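Local coordinates for cysteine desulfurase (Thermococcus onnurineus, PDB 5B89), which probably uses pyridoxal 5'-phosphate to take sulfur from L-cysteine and pass it to a sulfur carrier, leaving L-alanine, at residues 159-163 against 336-342; 238-244 against 293-297. All coordinates share one frame; numbering follows the deposited sequence.

Contact 1 of 2, residues 159-163 against 336-342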
ATOM      1  N   ASP B 159       5.862  20.331 -28.573  1.00 21.36           N
ATOM      2  CA  ASP B 159       4.508  20.074 -28.175  1.00 21.24           C
ATOM      3  C   ASP B 159       4.063  18.637 -28.377  1.00 21.45           C
ATOM      4  O   ASP B 159       3.068  18.253 -27.866  1.00 26.64           O
ATOM      5  CB  ASP B 159       3.550  21.052 -28.869  1.00 22.49           C
ATOM      6  CG  ASP B 159       3.563  22.433 -28.235  1.00 30.98           C
ATOM      7  OD1 ASP B 159       4.253  22.631 -27.244  1.00 30.92           O
ATOM      8  OD2 ASP B 159       2.894  23.313 -28.768  1.00 37.32           O
ATOM      9  N   GLU B 160       4.835  17.865 -29.092  1.00 21.06           N
ATOM     10  CA  GLU B 160       4.545  16.482 -29.319  1.00 21.30           C
ATOM     11  C   GLU B 160       5.138  15.645 -28.220  1.00 19.72           C
ATOM     12  O   GLU B 160       4.874  14.525 -28.144  1.00 19.81           O
ATOM     13  CB  GLU B 160       5.192  16.016 -30.616  1.00 22.98           C
ATOM     14  CG  GLU B 160       4.457  16.395 -31.854  1.00 26.81           C
ATOM     15  CD  GLU B 160       5.000  15.763 -33.118  1.00 27.90           C
ATOM     16  OE1 GLU B 160       5.863  14.898 -33.128  1.00 28.01           O
ATOM     17  OE2 GLU B 160       4.494  16.143 -34.138  1.00 33.36           O
ATOM     18  N   GLY B 161       5.974  16.237 -27.398  1.00 18.18           N
ATOM     19  CA  GLY B 161       6.671  15.523 -26.356  1.00 18.26           C
ATOM     20  C   GLY B 161       8.099  15.123 -26.696  1.00 17.19           C
ATOM     21  O   GLY B 161       8.687  14.494 -25.929  1.00 18.38           O
ATOM     22  N   ASN B 162       8.620  15.499 -27.840  1.00 16.83           N
ATOM     23  CA  ASN B 162       9.960  15.107 -28.200  1.00 19.09           C
ATOM     24  C   ASN B 162      10.978  16.010 -27.509  1.00 17.43           C
ATOM     25  O   ASN B 162      10.987  17.167 -27.695  1.00 18.64           O
ATOM     26  CB  ASN B 162      10.209  15.173 -29.695  1.00 17.83           C
ATOM     27  CG  ASN B 162       9.153  14.493 -30.529  1.00 19.84           C
ATOM     28  OD1 ASN B 162       8.461  15.133 -31.294  1.00 23.26           O
ATOM     29  ND2 ASN B 162       9.100  13.243 -30.453  1.00 16.75           N
ATOM     30  N   LEU B 163      11.818  15.404 -26.705  1.00 16.77           N
ATOM     31  CA  LEU B 163      12.820  16.128 -26.016  1.00 17.02           C
ATOM     32  C   LEU B 163      13.982  16.506 -26.939  1.00 15.92           C
ATOM     33  O   LEU B 163      14.335  15.810 -27.806  1.00 19.88           O
ATOM     34  CB  LEU B 163      13.409  15.284 -24.873  1.00 15.63           C
ATOM     35  CG  LEU B 163      12.493  14.926 -23.724  1.00 16.85           C
ATOM     36  CD1 LEU B 163      13.115  13.779 -22.917  1.00 16.50           C
ATOM     37  CD2 LEU B 163      12.162  16.100 -22.842  1.00 18.89           C
ATOM     38  N   GLY B 336       0.754  14.254 -29.310  1.00 16.53           N
ATOM     39  CA  GLY B 336       1.878  13.360 -29.240  1.00 15.45           C
ATOM     40  C   GLY B 336       2.601  13.161 -30.545  1.00 16.09           C
ATOM     41  O   GLY B 336       2.319  13.722 -31.533  1.00 18.26           O
ATOM     42  N   PRO B 337       3.640  12.267 -30.446  1.00 14.70           N
ATOM     43  CA  PRO B 337       4.462  12.079 -31.637  1.00 14.10           C
ATOM     44  C   PRO B 337       3.805  11.491 -32.878  1.00 17.00           C
ATOM     45  O   PRO B 337       3.095  10.584 -32.822  1.00 15.73           O
ATOM     46  CB  PRO B 337       5.578  11.147 -31.168  1.00 14.15           C
ATOM     47  CG  PRO B 337       5.702  11.406 -29.740  1.00 14.97           C
ATOM     48  CD  PRO B 337       4.296  11.496 -29.300  1.00 14.53           C
ATOM     49  N   ARG B 338       4.143  12.061 -34.014  1.00 18.46           N
ATOM     50  CA  ARG B 338       3.692  11.557 -35.291  1.00 18.25           C
ATOM     51  C   ARG B 338       4.482  10.366 -35.735  1.00 17.59           C
ATOM     52  O   ARG B 338       3.988   9.600 -36.454  1.00 20.54           O
ATOM     53  CB  ARG B 338       3.855  12.613 -36.361  1.00 21.37           C
ATOM     54  CG  ARG B 338       2.707  13.524 -36.558  1.00 31.27           C
ATOM     55  CD  ARG B 338       2.150  14.008 -35.268  1.00 34.27           C
ATOM     56  NE  ARG B 338       0.796  14.401 -35.467  1.00 36.78           N
ATOM     57  CZ  ARG B 338      -0.066  14.784 -34.536  1.00 30.28           C
ATOM     58  NH1 ARG B 338       0.231  14.905 -33.220  1.00 26.22           N
ATOM     59  NH2 ARG B 338      -1.250  15.058 -34.972  1.00 26.53           N
ATOM     60  N   ASN B 339       5.743  10.254 -35.333  1.00 15.23           N
ATOM     61  CA  ASN B 339       6.495   9.127 -35.545  1.00 14.91           C
ATOM     62  C   ASN B 339       5.960   8.024 -34.581  1.00 15.53           C
ATOM     63  O   ASN B 339       6.286   8.049 -33.364  1.00 15.09           O
ATOM     64  CB  ASN B 339       7.998   9.338 -35.238  1.00 17.24           C
ATOM     65  CG  ASN B 339       8.781   8.160 -35.403  1.00 17.49           C
ATOM     66  OD1 ASN B 339       8.371   7.082 -35.766  1.00 17.16           O
ATOM     67  ND2 ASN B 339      10.092   8.311 -35.098  1.00 23.47           N
ATOM     68  N   LEU B 340       5.202   7.085 -35.100  1.00 14.25           N
ATOM     69  CA  LEU B 340       4.568   6.101 -34.230  1.00 15.53           C
ATOM     70  C   LEU B 340       5.543   5.202 -33.618  1.00 15.30           C
ATOM     71  O   LEU B 340       5.176   4.506 -32.662  1.00 16.97           O
ATOM     72  CB  LEU B 340       3.408   5.322 -34.927  1.00 15.19           C
ATOM     73  CG  LEU B 340       2.304   6.292 -35.410  1.00 14.46           C
ATOM     74  CD1 LEU B 340       1.188   5.450 -36.035  1.00 16.83           C
ATOM     75  CD2 LEU B 340       1.738   7.242 -34.405  1.00 16.54           C
ATOM     76  N   LYS B 341       6.812   5.068 -34.066  1.00 13.76           N
ATOM     77  CA  LYS B 341       7.791   4.266 -33.311  1.00 15.68           C
ATOM     78  C   LYS B 341       8.100   4.871 -31.932  1.00 15.05           C
ATOM     79  O   LYS B 341       8.639   4.107 -31.089  1.00 16.88           O
ATOM     80  CB  LYS B 341       9.098   4.168 -34.141  1.00 19.27           C
ATOM     81  CG  LYS B 341       8.941   3.282 -35.396  1.00 22.26           C
ATOM     82  CD  LYS B 341      10.183   2.745 -35.957  1.00 26.93           C
ATOM     83  CE  LYS B 341       9.864   1.978 -37.247  1.00 28.81           C
ATOM     84  NZ  LYS B 341       9.071   0.697 -37.121  1.00 30.90           N
ATOM     85  N   LYS B 342       7.800   6.140 -31.741  1.00 14.57           N
ATOM     86  CA  LYS B 342       8.001   6.840 -30.476  1.00 16.79           C
ATOM     87  C   LYS B 342       6.646   7.148 -29.755  1.00 12.29           C
ATOM     88  O   LYS B 342       6.573   8.047 -28.892  1.00 14.16           O
ATOM     89  CB  LYS B 342       8.702   8.277 -30.767  1.00 21.35           C
ATOM     90  CG  LYS B 342      10.186   8.294 -31.059  1.00 33.97           C
ATOM     91  CD  LYS B 342      10.645   9.714 -30.712  1.00 32.97           C
ATOM     92  CE  LYS B 342      10.487  10.169 -29.218  1.00 33.74           C
ATOM     93  NZ  LYS B 342      11.078  11.514 -28.923  1.00 27.81           N
TER
HETATM   94  O   HOH W   1       1.030  17.144 -29.175  1.00 22.78           O
HETATM   95  O   HOH W   2       6.964  12.959 -34.397  1.00 26.48           O
HETATM   96  O   HOH W   3      13.354  13.471 -29.007  1.00 28.38           O
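Glu-160 and Gly-336 bring two loops together, their CA atoms 4.1 Å apart, and a CA-H...O contact runs from Gly-336 CA to Glu-160 O at 3.4 Å. The Pro-337 ring lies against the same carbonyl, with CD 3.3 Å from Glu-160 O. A water extends the backbone link, donating to Asp-159 O and accepting from Gly-336 N. The Glu-160 side chain reaches across the second loop. With CG beside the backbone N (chi1 -79°), CG lies 3.4 Å from Gly-336 O; the extended chain beyond it brings the carboxylate to Arg-338. OE1 takes a weak hydrogen bond from Arg-338 N (3.4 Å) and one from a water that also accepts from Asn-339 N. OE2 lies beside Arg-338 CD at 3.4 Å. This contact joins two parts of the class-V aminotransferase fold: the loop after strand 151-154, at the edge of the seven-stranded sheet, and the loop leading into strand 346-349 of the smaller four-stranded sheet. The Arg-338 guanidinium turns back on its own loop, where NH1 donates to Gly-336 O (2.9 Å) and to Trp-334 O. Lys-342 runs toward Asn-162, bent at chi3 (62°). Its NZ forms a salt bridge with Glu-192 and a weak bond to a water held by Leu-163 O.

Contact 2 of 2, residues 238-244 against 293-297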
ATOM      1  N   PRO B 238       1.203  -4.212 -16.069  1.00  8.72           N
ATOM      2  CA  PRO B 238       1.484  -5.589 -15.642  1.00  9.45           C
ATOM      3  C   PRO B 238       0.227  -6.459 -15.381  1.00 10.55           C
ATOM      4  O   PRO B 238       0.408  -7.633 -15.038  1.00 11.58           O
ATOM      5  CB  PRO B 238       2.281  -5.433 -14.315  1.00 10.31           C
ATOM      6  CG  PRO B 238       2.970  -4.134 -14.501  1.00 10.74           C
ATOM      7  CD  PRO B 238       1.964  -3.266 -15.221  1.00 10.14           C
ATOM      8  N   MET B 239      -0.973  -5.870 -15.415  1.00 10.67           N
ATOM      9  CA  MET B 239      -2.250  -6.621 -15.303  1.00 10.57           C
ATOM     10  C   MET B 239      -2.336  -7.180 -13.842  1.00 12.23           C
ATOM     11  O   MET B 239      -2.962  -8.244 -13.652  1.00 13.09           O
ATOM     12  CB  MET B 239      -2.413  -7.762 -16.355  1.00 12.10           C
ATOM     13  CG  MET B 239      -2.654  -7.068 -17.680  1.00 12.33           C
ATOM     14  SD  MET B 239      -3.111  -8.380 -18.892  1.00 16.24           S
ATOM     15  CE  MET B 239      -2.504  -7.802 -20.425  1.00 19.67           C
ATOM     16  N   GLY B 240      -1.782  -6.519 -12.870  1.00  9.47           N
ATOM     17  CA  GLY B 240      -1.858  -6.863 -11.471  1.00 11.16           C
ATOM     18  C   GLY B 240      -2.958  -6.114 -10.791  1.00  9.59           C
ATOM     19  O   GLY B 240      -3.700  -5.331 -11.298  1.00 10.55           O
ATOM     20  N   PRO B 241      -3.028  -6.418  -9.477  1.00  9.69           N
ATOM     21  CA  PRO B 241      -4.028  -5.776  -8.604  1.00  9.76           C
ATOM     22  C   PRO B 241      -3.710  -4.368  -8.219  1.00  9.57           C
ATOM     23  O   PRO B 241      -2.550  -3.899  -8.493  1.00 10.48           O
ATOM     24  CB  PRO B 241      -4.093  -6.646  -7.342  1.00 11.34           C
ATOM     25  CG  PRO B 241      -2.667  -7.109  -7.251  1.00 12.35           C
ATOM     26  CD  PRO B 241      -2.176  -7.349  -8.722  1.00 11.10           C
ATOM     27  N   THR B 242      -4.626  -3.629  -7.599  1.00  9.35           N
ATOM     28  CA  THR B 242      -4.324  -2.326  -7.026  1.00  9.42           C
ATOM     29  C   THR B 242      -3.556  -2.540  -5.734  1.00  9.24           C
ATOM     30  O   THR B 242      -3.440  -3.629  -5.177  1.00 10.37           O
ATOM     31  CB  THR B 242      -5.616  -1.536  -6.805  1.00 10.12           C
ATOM     32  OG1 THR B 242      -6.462  -2.269  -5.873  1.00 11.32           O
ATOM     33  CG2 THR B 242      -6.353  -1.325  -8.073  1.00 12.54           C
ATOM     34  N   GLY B 243      -2.955  -1.476  -5.242  1.00  8.45           N
ATOM     35  CA  GLY B 243      -2.273  -1.502  -3.989  1.00  7.86           C
ATOM     36  C   GLY B 243      -0.889  -2.098  -3.929  1.00  8.91           C
ATOM     37  O   GLY B 243      -0.327  -2.335  -2.873  1.00  9.95           O
ATOM     38  N   ILE B 244      -0.301  -2.300  -5.152  1.00  8.78           N
ATOM     39  CA  ILE B 244       1.077  -2.814  -5.182  1.00  9.90           C
ATOM     40  C   ILE B 244       1.888  -2.064  -6.202  1.00  9.42           C
ATOM     41  O   ILE B 244       1.552  -1.974  -7.381  1.00 11.70           O
ATOM     42  CB  ILE B 244       1.093  -4.354  -5.447  1.00  9.13           C
ATOM     43  CG1 ILE B 244       2.457  -4.949  -5.208  1.00  9.72           C
ATOM     44  CG2 ILE B 244       0.475  -4.765  -6.755  1.00 10.43           C
ATOM     45  CD1 ILE B 244       2.881  -5.050  -3.763  1.00 10.43           C
ATOM     46  N   GLY B 293      -1.183  -8.716  -2.771  1.00  8.98           N
ATOM     47  CA  GLY B 293      -0.934  -7.924  -3.972  1.00  9.92           C
ATOM     48  C   GLY B 293       0.383  -8.268  -4.657  1.00  9.55           C
ATOM     49  O   GLY B 293       0.420  -8.285  -5.874  1.00  9.59           O
ATOM     50  N   ALA B 294       1.422  -8.562  -3.915  1.00  9.98           N
ATOM     51  CA  ALA B 294       2.703  -9.026  -4.532  1.00  9.81           C
ATOM     52  C   ALA B 294       2.487 -10.318  -5.251  1.00  9.65           C
ATOM     53  O   ALA B 294       2.961 -10.541  -6.390  1.00  9.33           O
ATOM     54  CB  ALA B 294       3.741  -9.185  -3.478  1.00 10.51           C
ATOM     55  N   ILE B 295       1.699 -11.251  -4.707  1.00  8.95           N
ATOM     56  CA  ILE B 295       1.375 -12.507  -5.375  1.00  9.66           C
ATOM     57  C   ILE B 295       0.592 -12.262  -6.619  1.00 11.30           C
ATOM     58  O   ILE B 295       0.819 -12.884  -7.669  1.00 10.80           O
ATOM     59  CB  ILE B 295       0.667 -13.445  -4.350  1.00 10.02           C
ATOM     60  CG1 ILE B 295       1.661 -13.893  -3.298  1.00  9.52           C
ATOM     61  CG2 ILE B 295      -0.018 -14.660  -5.064  1.00 12.05           C
ATOM     62  CD1 ILE B 295       1.034 -14.508  -2.000  1.00 11.23           C
ATOM     63  N   GLY B 296      -0.369 -11.349  -6.556  1.00  9.83           N
ATOM     64  CA  GLY B 296      -1.105 -10.976  -7.751  1.00  9.88           C
ATOM     65  C   GLY B 296      -0.272 -10.333  -8.867  1.00  9.57           C
ATOM     66  O   GLY B 296      -0.481 -10.648 -10.056  1.00 10.10           O
ATOM     67  N   LEU B 297       0.623  -9.500  -8.396  1.00  9.16           N
ATOM     68  CA  LEU B 297       1.528  -8.852  -9.389  1.00  9.29           C
ATOM     69  C   LEU B 297       2.405  -9.898 -10.044  1.00  9.29           C
ATOM     70  O   LEU B 297       2.566  -9.818 -11.267  1.00  9.48           O
ATOM     71  CB  LEU B 297       2.340  -7.756  -8.716  1.00  9.23           C
ATOM     72  CG  LEU B 297       3.437  -7.088  -9.597  1.00  8.98           C
ATOM     73  CD1 LEU B 297       2.850  -6.562 -10.846  1.00 10.25           C
ATOM     74  CD2 LEU B 297       4.170  -6.037  -8.815  1.00 10.01           C
TER
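This is a buried, apolar contact between a loop and a helix, without hydrogen bonds across it. Residues 238-244 lie in the loop between strands 229-233 and 245-249 of the seven-stranded sheet, and residues 293-297 lie on helix 291-307. Pro-241 presses its ring onto the helix backbone. Its CD lies 3.5 Å from Gly-296 C, and CG is 3.6 Å from Gly-293 O. Gly-296 has no side chain, which leaves room for the Pro-241 ring; Gly-293 does the same mainly for Ile-244. Gly-240 likewise comes close, its CA 4.4 Å from Leu-297 CA. Ile-244 packs along the same side of the helix. CG1 anti to the backbone N (chi1 -168°) directs this branch to the helix, where CD1 lies 3.8 Å from Ala-294 N and also meets its CB. The other branch, CG2, meets Leu-297 CB at 4.0 Å. Leu-297 also sends CD1 to Pro-238 CB, 3.7 Å away. Asn-290 of the same chain accepts from Gly-293 N and donates to Gly-243 O. Thr-242 makes hydrogen bonds to Tyr-60, Asn-290 and Gly-292 of the second subunit. Residues 238-244 come just after Ser-233, His-235 and Lys-236, in the cofactor-binding part of a fold-type I PLP enzyme.

Contact 1 and contact 2 lie on opposite sides of the chain's centre, with their own centres 30 Å apart. They do not touch, and their nearest atoms are about 18 Å apart. In the sequence, both segments of contact 2 fall between those of contact 1. Contact 2 is the nearer to the cofactor: the side chain of Ile-244 is about 9 Å from a bound PLP, and that of Pro-238 about 11 Å from a bound alanine. Contact 1 lies away from the active site, with the Pro-337 side chain about 14 Å from a PLP. Contact 2 also borders the second subunit, whereas no other chain of the assembly touches the segments of contact 1.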